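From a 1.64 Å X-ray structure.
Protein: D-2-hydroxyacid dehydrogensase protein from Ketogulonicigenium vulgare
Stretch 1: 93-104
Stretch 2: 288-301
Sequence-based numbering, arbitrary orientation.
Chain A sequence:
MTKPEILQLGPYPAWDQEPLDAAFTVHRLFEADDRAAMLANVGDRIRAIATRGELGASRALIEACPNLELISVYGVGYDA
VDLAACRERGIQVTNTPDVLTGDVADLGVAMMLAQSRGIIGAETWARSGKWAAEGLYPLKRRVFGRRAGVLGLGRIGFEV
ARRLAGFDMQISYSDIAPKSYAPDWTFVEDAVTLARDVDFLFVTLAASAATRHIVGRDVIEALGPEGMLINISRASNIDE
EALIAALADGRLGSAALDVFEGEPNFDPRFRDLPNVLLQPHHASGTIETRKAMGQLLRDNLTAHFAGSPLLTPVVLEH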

# COMPACT_ATOMS: atom_id res chain seq x y z
N VAL A 93 2.43 -12.33 -16.36
CA VAL A 93 1.96 -11.17 -15.62
C VAL A 93 3.16 -10.42 -15.02
O VAL A 93 4.10 -11.05 -14.56
CB VAL A 93 0.97 -11.57 -14.50
CG1 VAL A 93 0.41 -10.34 -13.79
CG2 VAL A 93 -0.18 -12.42 -15.05
N THR A 94 3.13 -9.08 -15.06
CA THR A 94 4.16 -8.27 -14.40
C THR A 94 3.49 -7.27 -13.45
O THR A 94 2.32 -6.94 -13.62
CB THR A 94 5.03 -7.47 -15.41
OG1 THR A 94 4.23 -6.52 -16.11
CG2 THR A 94 5.73 -8.40 -16.40
N ASN A 95 4.24 -6.81 -12.45
CA ASN A 95 3.75 -5.73 -11.59
C ASN A 95 4.80 -4.62 -11.49
O ASN A 95 5.74 -4.58 -12.30
CB ASN A 95 3.37 -6.26 -10.20
CG ASN A 95 4.56 -6.79 -9.41
OD1 ASN A 95 5.60 -7.13 -9.98
ND2 ASN A 95 4.40 -6.88 -8.10
N THR A 96 4.64 -3.72 -10.52
CA THR A 96 5.64 -2.65 -10.32
C THR A 96 6.12 -2.57 -8.86
O THR A 96 5.70 -1.67 -8.12
CB THR A 96 5.12 -1.28 -10.78
OG1 THR A 96 4.03 -0.87 -9.96
CG2 THR A 96 4.67 -1.35 -12.23
N PRO A 97 7.00 -3.49 -8.46
CA PRO A 97 7.49 -3.58 -7.08
C PRO A 97 8.68 -2.67 -6.82
O PRO A 97 9.28 -2.15 -7.76
CB PRO A 97 7.96 -5.03 -6.99
CG PRO A 97 8.47 -5.33 -8.36
CD PRO A 97 7.59 -4.54 -9.32
N ASP A 98 8.99 -2.49 -5.53
CA ASP A 98 10.23 -1.86 -5.05
C ASP A 98 10.28 -0.34 -5.17
O ASP A 98 10.80 0.35 -4.28
CB ASP A 98 11.47 -2.49 -5.70
CG ASP A 98 11.64 -3.94 -5.32
OD1 ASP A 98 11.36 -4.29 -4.15
OD2 ASP A 98 12.06 -4.75 -6.18
N VAL A 99 9.74 0.20 -6.25
CA VAL A 99 9.86 1.63 -6.49
C VAL A 99 9.09 2.51 -5.50
O VAL A 99 9.33 3.71 -5.44
CB VAL A 99 9.47 1.99 -7.93
CG1 VAL A 99 10.49 1.44 -8.89
CG2 VAL A 99 8.10 1.45 -8.24
N LEU A 100 8.17 1.92 -4.72
CA LEU A 100 7.36 2.69 -3.78
C LEU A 100 7.79 2.55 -2.31
O LEU A 100 7.23 3.21 -1.42
CB LEU A 100 5.87 2.34 -3.91
CG LEU A 100 5.31 0.92 -3.73
CD1 LEU A 100 5.67 0.26 -2.41
CD2 LEU A 100 3.80 0.96 -3.87
N THR A 101 8.74 1.66 -2.07
CA THR A 101 9.06 1.20 -0.72
C THR A 101 9.50 2.35 0.20
O THR A 101 8.97 2.51 1.31
CB THR A 101 10.13 0.10 -0.75
OG1 THR A 101 9.62 -1.02 -1.49
CG2 THR A 101 10.50 -0.35 0.66
N GLY A 102 10.43 3.16 -0.27
CA GLY A 102 11.00 4.22 0.55
C GLY A 102 9.99 5.29 0.90
O GLY A 102 9.95 5.76 2.03
N ASP A 103 9.15 5.67 -0.06
CA ASP A 103 8.17 6.71 0.20
C ASP A 103 7.07 6.23 1.15
O ASP A 103 6.61 6.99 1.99
CB ASP A 103 7.60 7.26 -1.11
CG ASP A 103 8.49 8.34 -1.71
OD1 ASP A 103 9.06 9.12 -0.93
OD2 ASP A 103 8.61 8.41 -2.95
N VAL A 104 6.71 4.95 1.06
CA VAL A 104 5.72 4.41 1.99
C VAL A 104 6.29 4.43 3.41
O VAL A 104 5.63 4.88 4.34
CB VAL A 104 5.30 2.98 1.59
CG1 VAL A 104 4.44 2.36 2.68
CG2 VAL A 104 4.53 3.00 0.27
N GLU A 288 7.99 11.31 -7.73
CA GLU A 288 9.05 10.40 -8.14
C GLU A 288 8.62 8.94 -8.12
O GLU A 288 8.93 8.19 -9.04
CB GLU A 288 10.32 10.59 -7.30
CG GLU A 288 11.53 9.89 -7.89
CD GLU A 288 12.86 10.45 -7.40
OE1 GLU A 288 12.86 11.33 -6.50
OE2 GLU A 288 13.91 10.01 -7.91
N THR A 289 7.91 8.54 -7.07
CA THR A 289 7.46 7.16 -6.98
C THR A 289 6.45 6.83 -8.08
O THR A 289 6.58 5.80 -8.75
CB THR A 289 6.90 6.83 -5.59
OG1 THR A 289 8.00 6.66 -4.69
CG2 THR A 289 6.07 5.56 -5.63
N ARG A 290 5.48 7.70 -8.28
CA ARG A 290 4.47 7.43 -9.30
C ARG A 290 5.08 7.41 -10.70
O ARG A 290 4.73 6.55 -11.51
CB ARG A 290 3.28 8.38 -9.18
CG ARG A 290 2.48 8.19 -7.87
CD ARG A 290 2.03 6.75 -7.69
NE ARG A 290 1.44 6.54 -6.37
CZ ARG A 290 0.19 6.86 -6.05
NH1 ARG A 290 -0.62 7.38 -6.96
NH2 ARG A 290 -0.25 6.63 -4.82
N LYS A 291 6.01 8.31 -10.99
CA LYS A 291 6.68 8.24 -12.28
C LYS A 291 7.45 6.94 -12.44
O LYS A 291 7.44 6.33 -13.50
CB LYS A 291 7.60 9.45 -12.50
CG LYS A 291 6.83 10.68 -12.90
CD LYS A 291 7.75 11.83 -13.23
CE LYS A 291 6.92 13.07 -13.56
NZ LYS A 291 7.76 14.22 -13.97
N ALA A 292 8.11 6.51 -11.38
CA ALA A 292 8.87 5.27 -11.44
C ALA A 292 7.96 4.05 -11.66
O ALA A 292 8.33 3.14 -12.40
CB ALA A 292 9.72 5.10 -10.19
N MET A 293 6.79 4.05 -11.02
CA MET A 293 5.81 2.96 -11.20
C MET A 293 5.32 2.90 -12.64
O MET A 293 5.30 1.83 -13.25
CB MET A 293 4.64 3.14 -10.23
CG MET A 293 5.05 2.96 -8.78
SD MET A 293 3.71 3.24 -7.64
CE MET A 293 2.42 2.37 -8.54
N GLY A 294 4.95 4.06 -13.18
CA GLY A 294 4.49 4.17 -14.56
C GLY A 294 5.57 3.76 -15.54
O GLY A 294 5.30 3.06 -16.52
N GLN A 295 6.80 4.21 -15.29
CA GLN A 295 7.94 3.86 -16.13
C GLN A 295 8.17 2.35 -16.16
O GLN A 295 8.50 1.78 -17.20
CB GLN A 295 9.21 4.57 -15.64
CG GLN A 295 10.41 4.41 -16.56
CD GLN A 295 10.23 5.15 -17.88
OE1 GLN A 295 10.05 6.37 -17.91
NE2 GLN A 295 10.26 4.40 -18.98
N LEU A 296 8.00 1.71 -15.00
CA LEU A 296 8.21 0.27 -14.88
C LEU A 296 7.14 -0.52 -15.63
O LEU A 296 7.44 -1.50 -16.30
CB LEU A 296 8.24 -0.11 -13.39
CG LEU A 296 8.63 -1.54 -13.04
CD1 LEU A 296 9.86 -1.98 -13.82
CD2 LEU A 296 8.87 -1.64 -11.53
N LEU A 297 5.89 -0.08 -15.50
CA LEU A 297 4.81 -0.66 -16.28
C LEU A 297 5.16 -0.57 -17.76
O LEU A 297 5.10 -1.57 -18.49
CB LEU A 297 3.51 0.09 -16.01
CG LEU A 297 2.35 -0.28 -16.94
CD1 LEU A 297 1.55 -1.46 -16.40
CD2 LEU A 297 1.45 0.92 -17.16
N ARG A 298 5.54 0.61 -18.21
CA ARG A 298 5.85 0.78 -19.62
C ARG A 298 7.09 -0.02 -20.03
O ARG A 298 7.11 -0.62 -21.11
CB ARG A 298 5.99 2.26 -19.96
CG ARG A 298 4.68 3.01 -19.81
CD ARG A 298 4.81 4.47 -20.24
NE ARG A 298 5.43 5.33 -19.22
CZ ARG A 298 6.64 5.86 -19.32
NH1 ARG A 298 7.39 5.62 -20.39
NH2 ARG A 298 7.10 6.66 -18.36
N ASP A 299 8.11 -0.07 -19.18
CA ASP A 299 9.32 -0.81 -19.53
C ASP A 299 9.07 -2.31 -19.69
O ASP A 299 9.70 -2.97 -20.51
CB ASP A 299 10.46 -0.55 -18.53
CG ASP A 299 11.02 0.86 -18.64
OD1 ASP A 299 10.75 1.54 -19.65
OD2 ASP A 299 11.74 1.27 -17.71
N ASN A 300 8.15 -2.86 -18.90
CA ASN A 300 7.76 -4.25 -19.05
C ASN A 300 7.09 -4.50 -20.39
O ASN A 300 7.40 -5.49 -21.06
CB ASN A 300 6.86 -4.72 -17.90
CG ASN A 300 7.64 -5.06 -16.65
OD1 ASN A 300 8.35 -6.06 -16.61
ND2 ASN A 300 7.49 -4.24 -15.62
N LEU A 301 6.18 -3.61 -20.77
CA LEU A 301 5.50 -3.74 -22.05
C LEU A 301 6.50 -3.62 -23.21
O LEU A 301 6.48 -4.42 -24.15
CB LEU A 301 4.38 -2.71 -22.18
CG LEU A 301 3.16 -2.95 -21.28
CD1 LEU A 301 2.30 -1.70 -21.20
CD2 LEU A 301 2.35 -4.14 -21.80

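Residues 288-301 form one unbroken helix. Residues 93-104 run along it as the end of a strand, a loop and the start of a second helix. The two run in opposite directions: Thr-94 lies nearest Asn-300, Thr-96 nearest Met-293, and Leu-100 nearest Thr-289. Together they bury 572 Å².

Thr-96 has the most surface covered. Its CB points toward the helix, and its methyl CG2 sits 3.4 Å from Met-293 O. That oxygen already accepts the helical bond from Leu-297 N, so the methyl adds only van der Waals contact. Leu-296 packs alongside, with its CD2 3.6 Å from Thr-96 CA and 3.9 Å from Pro-97 CD.

Val-99 has almost as much covered. The CA-to-CB bond of Val-99 also points toward the helix. This residue lies in a type I turn from Asp-98 to Thr-101. Its CG2 is 3.4 Å from Met-293 CG, and its CB is 3.9 Å from Ala-292 CB. The small alanine side chain and the methionine chain give it an apolar seat.

Thr-289 makes the one hydrogen bond between the stretches. Its OG1 donates to Asp-103 OD2 at 2.5 Å, a short bond to a carboxylate. Its methyl CG2 meets Leu-100 CB at 3.7 Å, so this threonine combines polar and apolar contacts.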